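Local coordinates for protein enoyl-CoA hydratase, EchA3 (Mycobacterium marinum M, PDB 3R6H) that probably acts as a lyase of lipid metabolism, belonging to the enoyl-CoA hydratase/isomerase family with its crotonase-like fold, at residues G83-S88 with G110-C115; V128-V133 with M137-A142. All coordinates share one frame; numbering follows the deposited sequence. Where two conformers were deposited one is given.

Contact 1 of 2, residues G83-S88 with G110-C115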
loop_
_atom_site.group_PDB
_atom_site.type_symbol
_atom_site.label_atom_id
_atom_site.label_comp_id
_atom_site.label_asym_id
_atom_site.label_seq_id
_atom_site.Cartn_x
_atom_site.Cartn_y
_atom_site.Cartn_z
ATOM N N GLY A 83 -10.235 -20.746 -15.947
ATOM C CA GLY A 83 -10.160 -19.941 -17.155
ATOM C C GLY A 83 -10.234 -18.453 -16.868
ATOM O O GLY A 83 -9.615 -17.660 -17.571
ATOM N N GLY A 84 -11.022 -18.087 -15.867
ATOM C CA GLY A 84 -11.154 -16.668 -15.457
ATOM C C GLY A 84 -9.838 -16.144 -14.940
ATOM O O GLY A 84 -9.367 -15.075 -15.351
ATOM N N PHE A 85 -9.214 -16.906 -14.046
ATOM C CA PHE A 85 -7.944 -16.487 -13.463
ATOM C C PHE A 85 -6.797 -16.641 -14.419
ATOM O O PHE A 85 -5.858 -15.865 -14.355
ATOM C CB PHE A 85 -7.732 -17.178 -12.110
ATOM C CG PHE A 85 -8.797 -16.811 -11.139
ATOM C CD1 PHE A 85 -9.007 -15.467 -10.852
ATOM C CD2 PHE A 85 -9.608 -17.768 -10.541
ATOM C CE1 PHE A 85 -10.025 -15.086 -9.967
ATOM C CE2 PHE A 85 -10.631 -17.386 -9.662
ATOM C CZ PHE A 85 -10.847 -16.060 -9.405
ATOM N N GLU A 86 -6.884 -17.607 -15.351
ATOM C CA GLU A 86 -5.894 -17.652 -16.420
ATOM C C GLU A 86 -5.947 -16.369 -17.302
ATOM O O GLU A 86 -4.899 -15.850 -17.739
ATOM C CB GLU A 86 -6.083 -18.884 -17.295
ATOM C CG GLU A 86 -4.920 -19.094 -18.231
ATOM C CD GLU A 86 -3.642 -19.496 -17.487
ATOM O OE1 GLU A 86 -3.723 -20.395 -16.616
ATOM O OE2 GLU A 86 -2.571 -18.881 -17.752
ATOM N N LEU A 87 -7.145 -15.870 -17.581
ATOM C CA LEU A 87 -7.278 -14.595 -18.293
ATOM C C LEU A 87 -6.620 -13.436 -17.527
ATOM O O LEU A 87 -5.928 -12.619 -18.140
ATOM C CB LEU A 87 -8.735 -14.247 -18.636
ATOM C CG LEU A 87 -9.306 -14.801 -19.943
ATOM C CD1 LEU A 87 -10.847 -14.807 -19.901
ATOM C CD2 LEU A 87 -8.756 -14.022 -21.150
ATOM N N SER A 88 -6.847 -13.347 -16.216
ATOM C CA SER A 88 -6.120 -12.343 -15.401
ATOM C C SER A 88 -4.616 -12.467 -15.550
ATOM O O SER A 88 -3.922 -11.481 -15.722
ATOM C CB SER A 88 -6.461 -12.447 -13.905
ATOM O OG SER A 88 -7.764 -11.989 -13.646
ATOM N N GLY A 110 -15.484 -9.623 -12.601
ATOM C CA GLY A 110 -15.380 -8.412 -13.396
ATOM C C GLY A 110 -14.384 -7.434 -12.771
ATOM O O GLY A 110 -13.628 -6.762 -13.474
ATOM N N ALA A 111 -14.412 -7.347 -11.446
ATOM C CA ALA A 111 -13.432 -6.532 -10.712
ATOM C C ALA A 111 -12.014 -7.112 -10.818
ATOM O O ALA A 111 -11.028 -6.376 -10.913
ATOM C CB ALA A 111 -13.876 -6.385 -9.212
ATOM N N PHE A 112 -11.883 -8.427 -10.756
ATOM C CA PHE A 112 -10.554 -9.028 -10.884
ATOM C C PHE A 112 -9.997 -8.814 -12.284
ATOM O O PHE A 112 -8.808 -8.518 -12.421
ATOM C CB PHE A 112 -10.543 -10.506 -10.482
ATOM C CG PHE A 112 -11.262 -10.792 -9.204
ATOM C CD1 PHE A 112 -11.185 -9.927 -8.103
ATOM C CD2 PHE A 112 -12.030 -11.942 -9.087
ATOM C CE1 PHE A 112 -11.898 -10.179 -6.940
ATOM C CE2 PHE A 112 -12.739 -12.199 -7.931
ATOM C CZ PHE A 112 -12.686 -11.340 -6.846
ATOM N N LEU A 113 -10.859 -8.925 -13.306
ATOM C CA LEU A 113 -10.480 -8.615 -14.682
ATOM C C LEU A 113 -10.041 -7.136 -14.810
ATOM O O LEU A 113 -9.006 -6.852 -15.435
ATOM C CB LEU A 113 -11.635 -8.963 -15.655
ATOM C CG LEU A 113 -11.341 -8.764 -17.137
ATOM C CD1 LEU A 113 -10.209 -9.682 -17.513
ATOM C CD2 LEU A 113 -12.591 -9.064 -18.010
ATOM N N LEU A 114 -10.819 -6.224 -14.216
ATOM C CA LEU A 114 -10.508 -4.792 -14.207
ATOM C C LEU A 114 -9.087 -4.571 -13.636
ATOM O O LEU A 114 -8.296 -3.813 -14.187
ATOM C CB LEU A 114 -11.559 -4.030 -13.368
ATOM C CG LEU A 114 -11.234 -2.593 -13.000
ATOM C CD1 LEU A 114 -11.172 -1.746 -14.289
ATOM C CD2 LEU A 114 -12.296 -2.101 -11.981
ATOM N N CYS A 115 -8.769 -5.283 -12.548
ATOM C CA CYS A 115 -7.457 -5.192 -11.890
ATOM C C CYS A 115 -6.313 -5.915 -12.635
ATOM O O CYS A 115 -5.160 -5.932 -12.155
ATOM C CB CYS A 115 -7.563 -5.770 -10.496
ATOM S SG CYS A 115 -8.446 -4.702 -9.338
#
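Helices 83-88 and 110-114 run side by side in nearly the same direction, their axes 19° apart and 9.7 Å at closest approach, and the backbones come nearest where Ser88 faces Leu113, CA to CA 5.8 Å. Phenylalanines close the gap on one side of this pair. CE1 of Phe85 meets CD2 of Phe112 at 3.8 Å; the approach lies at the edge of the Phe85 ring, near its plane, but is oblique to the ring of Phe112. Both side chains have CG anti to the carbonyl carbon (chi1 -61° for Phe85, -46° for Phe112), which leans the two rings back toward the N-terminal ends of their helices. Farther along, OG of Ser88 lies 3.8 Å from the carbonyl O of Phe112. Their polar link runs through Ser116, whose hydroxyl is hydrogen-bonded both to that carbonyl and to the Ser88 hydroxyl. The Leu113 side chain approaches more loosely, with CD1 4.9 Å from CB of Leu87. Phe85 also packs on Ala143 of helix 141-150, and the side chain of Phe112 comes within about 4 Å of a bound potassium ion (nearest atoms). The chemistry is thus mainly that of a buried apolar seam between two helices of the crotonase-like fold, with the Ser88 hydroxyl satisfied by Ser116 despite its apolar surroundings.

Contact 2 of 2, residues V128-V133 with M137-A142. With K (potassium ion), chain B.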
loop_
_atom_site.group_PDB
_atom_site.type_symbol
_atom_site.label_atom_id
_atom_site.label_comp_id
_atom_site.label_asym_id
_atom_site.label_seq_id
_atom_site.Cartn_x
_atom_site.Cartn_y
_atom_site.Cartn_z
ATOM N N VAL A 128 -17.425 -0.759 -8.170
ATOM C CA VAL A 128 -16.416 -1.808 -8.284
ATOM C C VAL A 128 -16.457 -2.549 -6.947
ATOM O O VAL A 128 -16.335 -1.925 -5.902
ATOM C CB VAL A 128 -14.997 -1.273 -8.538
ATOM C CG1 VAL A 128 -14.026 -2.470 -8.720
ATOM C CG2 VAL A 128 -14.989 -0.323 -9.783
ATOM N N GLN A 129 -16.691 -3.853 -6.986
ATOM C CA GLN A 129 -16.958 -4.612 -5.772
ATOM C C GLN A 129 -16.658 -6.069 -5.951
ATOM O O GLN A 129 -17.046 -6.659 -6.949
ATOM C CB GLN A 129 -18.433 -4.488 -5.405
ATOM C CG GLN A 129 -18.788 -5.145 -4.081
ATOM C CD GLN A 129 -20.280 -5.330 -3.870
ATOM O OE1 GLN A 129 -21.076 -5.295 -4.813
ATOM N NE2 GLN A 129 -20.658 -5.595 -2.622
ATOM N N ALA A 130 -15.914 -6.632 -5.018
ATOM C CA ALA A 130 -15.811 -8.090 -4.877
ATOM C C ALA A 130 -16.918 -8.478 -3.890
ATOM O O ALA A 130 -16.752 -8.387 -2.695
ATOM C CB ALA A 130 -14.421 -8.476 -4.337
ATOM N N ASN A 131 -18.070 -8.865 -4.411
ATOM C CA ASN A 131 -19.231 -9.093 -3.596
ATOM C C ASN A 131 -19.351 -10.496 -3.041
ATOM O O ASN A 131 -20.347 -10.807 -2.423
ATOM C CB ASN A 131 -20.501 -8.752 -4.387
ATOM C CG ASN A 131 -20.840 -9.784 -5.457
ATOM O OD1 ASN A 131 -19.956 -10.415 -6.032
ATOM N ND2 ASN A 131 -22.159 -9.935 -5.749
ATOM N N GLU A 132 -18.320 -11.318 -3.220
ATOM C CA GLU A 132 -18.360 -12.719 -2.851
ATOM C C GLU A 132 -18.861 -12.964 -1.432
ATOM O O GLU A 132 -19.776 -13.758 -1.223
ATOM C CB GLU A 132 -16.982 -13.333 -3.014
ATOM C CG GLU A 132 -16.548 -13.677 -4.436
ATOM C CD GLU A 132 -16.056 -12.515 -5.334
ATOM O OE1 GLU A 132 -16.167 -11.339 -4.962
ATOM O OE2 GLU A 132 -15.562 -12.839 -6.446
ATOM N N VAL A 133 -18.304 -12.263 -0.455
ATOM C CA VAL A 133 -18.631 -12.559 0.947
ATOM C C VAL A 133 -20.100 -12.221 1.229
ATOM O O VAL A 133 -20.742 -12.866 2.063
ATOM C CB VAL A 133 -17.647 -11.789 1.887
ATOM C CG1 VAL A 133 -18.166 -11.642 3.313
ATOM C CG2 VAL A 133 -16.229 -12.425 1.842
ATOM N N MET A 137 -19.749 -16.652 -0.860
ATOM C CA MET A 137 -18.648 -17.282 -1.560
ATOM C C MET A 137 -17.339 -16.777 -0.959
ATOM O O MET A 137 -17.189 -15.584 -0.701
ATOM C CB MET A 137 -18.737 -16.970 -3.058
ATOM C CG MET A 137 -20.108 -17.303 -3.662
ATOM S SD MET A 137 -20.185 -17.171 -5.462
ATOM C CE MET A 137 -18.953 -18.390 -5.874
ATOM N N THR A 138 -16.417 -17.698 -0.704
ATOM C CA THR A 138 -15.048 -17.339 -0.251
ATOM C C THR A 138 -14.265 -16.865 -1.485
ATOM O O THR A 138 -14.358 -17.448 -2.566
ATOM C CB THR A 138 -14.317 -18.567 0.373
ATOM O OG1 THR A 138 -15.015 -19.006 1.544
ATOM C CG2 THR A 138 -12.868 -18.243 0.749
ATOM N N ILE A 139 -13.483 -15.800 -1.369
ATOM C CA ILE A 139 -12.723 -15.337 -2.539
ATOM C C ILE A 139 -11.570 -16.291 -2.833
ATOM O O ILE A 139 -10.773 -16.579 -1.947
ATOM C CB ILE A 139 -12.173 -13.897 -2.362
ATOM C CG1 ILE A 139 -13.338 -12.922 -2.137
ATOM C CG2 ILE A 139 -11.346 -13.492 -3.626
ATOM C CD1 ILE A 139 -12.947 -11.438 -1.966
ATOM N N PRO A 140 -11.448 -16.779 -4.083
ATOM C CA PRO A 140 -10.354 -17.682 -4.424
ATOM C C PRO A 140 -8.982 -17.079 -4.209
ATOM O O PRO A 140 -8.819 -15.846 -4.315
ATOM C CB PRO A 140 -10.564 -17.943 -5.927
ATOM C CG PRO A 140 -12.017 -17.797 -6.130
ATOM C CD PRO A 140 -12.358 -16.604 -5.212
ATOM N N TYR A 141 -7.986 -17.927 -3.936
ATOM C CA TYR A 141 -6.635 -17.457 -3.692
ATOM C C TYR A 141 -6.100 -16.632 -4.858
ATOM O O TYR A 141 -5.473 -15.581 -4.628
ATOM C CB TYR A 141 -5.674 -18.627 -3.410
ATOM C CG TYR A 141 -5.816 -19.178 -2.001
ATOM C CD1 TYR A 141 -5.280 -18.503 -0.921
ATOM C CD2 TYR A 141 -6.476 -20.376 -1.763
ATOM C CE1 TYR A 141 -5.390 -18.994 0.373
ATOM C CE2 TYR A 141 -6.601 -20.879 -0.448
ATOM C CZ TYR A 141 -6.047 -20.175 0.604
ATOM O OH TYR A 141 -6.146 -20.652 1.903
ATOM N N ALA A 142 -6.330 -17.065 -6.103
ATOM C CA ALA A 142 -5.820 -16.294 -7.247
ATOM C C ALA A 142 -6.403 -14.882 -7.311
ATOM O O ALA A 142 -5.684 -13.927 -7.629
ATOM C CB ALA A 142 -6.043 -17.000 -8.571
HETATM K K K B . -15.087 -15.550 -7.168
HETATM O O HOH W 1 -17.461 -15.234 -8.114
#
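Segments 128-133 and 137-142 are the two arms of a sharp turn that meet nearer to a right angle than antiparallel, closest where the CA atoms of Glu132 and Met137 stand 4.8 Å apart. The turn is closed by a backbone hydrogen bond from Met137 N to Glu132 O, 2.9 Å long and nearly straight at 168°, the five-residue separation that defines a pi-turn; the donor sits above the carbonyl plane, 49° out of it. Glu132 and Ile139 then cross at about a right angle, CB of Glu132 resting 3.8 Å from CG1 of Ile139. Beyond this crossing, the CD1 methyl of Ile139 reaches the CB of Ala130, 4.1 Å away. With CG anti to its carbonyl carbon and a bend at chi2 (78°), Glu132 turns its carboxylate to the potassium ion, which OE2 binds at 2.8 Å. A water molecule is a second ligand, its oxygen 2.6 Å from the potassium. Pro140 flanks the ion with its ring, CD lying 3.5 Å from the potassium, so that the apolar ring of one arm and the acidic group of the other border the same site. At the subunit interface, Ile139 O is hydrogen-bonded to Arg211 of a second subunit, which also makes a cation-pi contact with Tyr141. Within the chain, the first arm leaves strand 128-129, which lies between strands 105-107 and 165-166; the second enters helix 141-150 with Pro140 as N-cap, while Ala130 packs on Phe112 of helix 109-114.

From the N terminus, contact 1 comes first: it joins helix 75-92 to helix 109-114 across a loop that includes strands 98-102 and 105-107. Only after it closes does the chain pass through strand 119-122 and reach contact 2, a sharp turn between strand 128-129 and helix 141-150, so the two are in series and neither nests nor crosses. The centres of contacts 1 and 2 lie about 12 Å apart, yet the two touch directly. CE2 of Phe112 lies 3.3 Å from OE2 of Glu132, Phe85 packs on Pro140 and Ala142, and Leu114 meets Val128. Together they tie helices 75-92, 109-114 and 141-150 to the smaller, three-stranded sheet, with the potassium ion held at the turn.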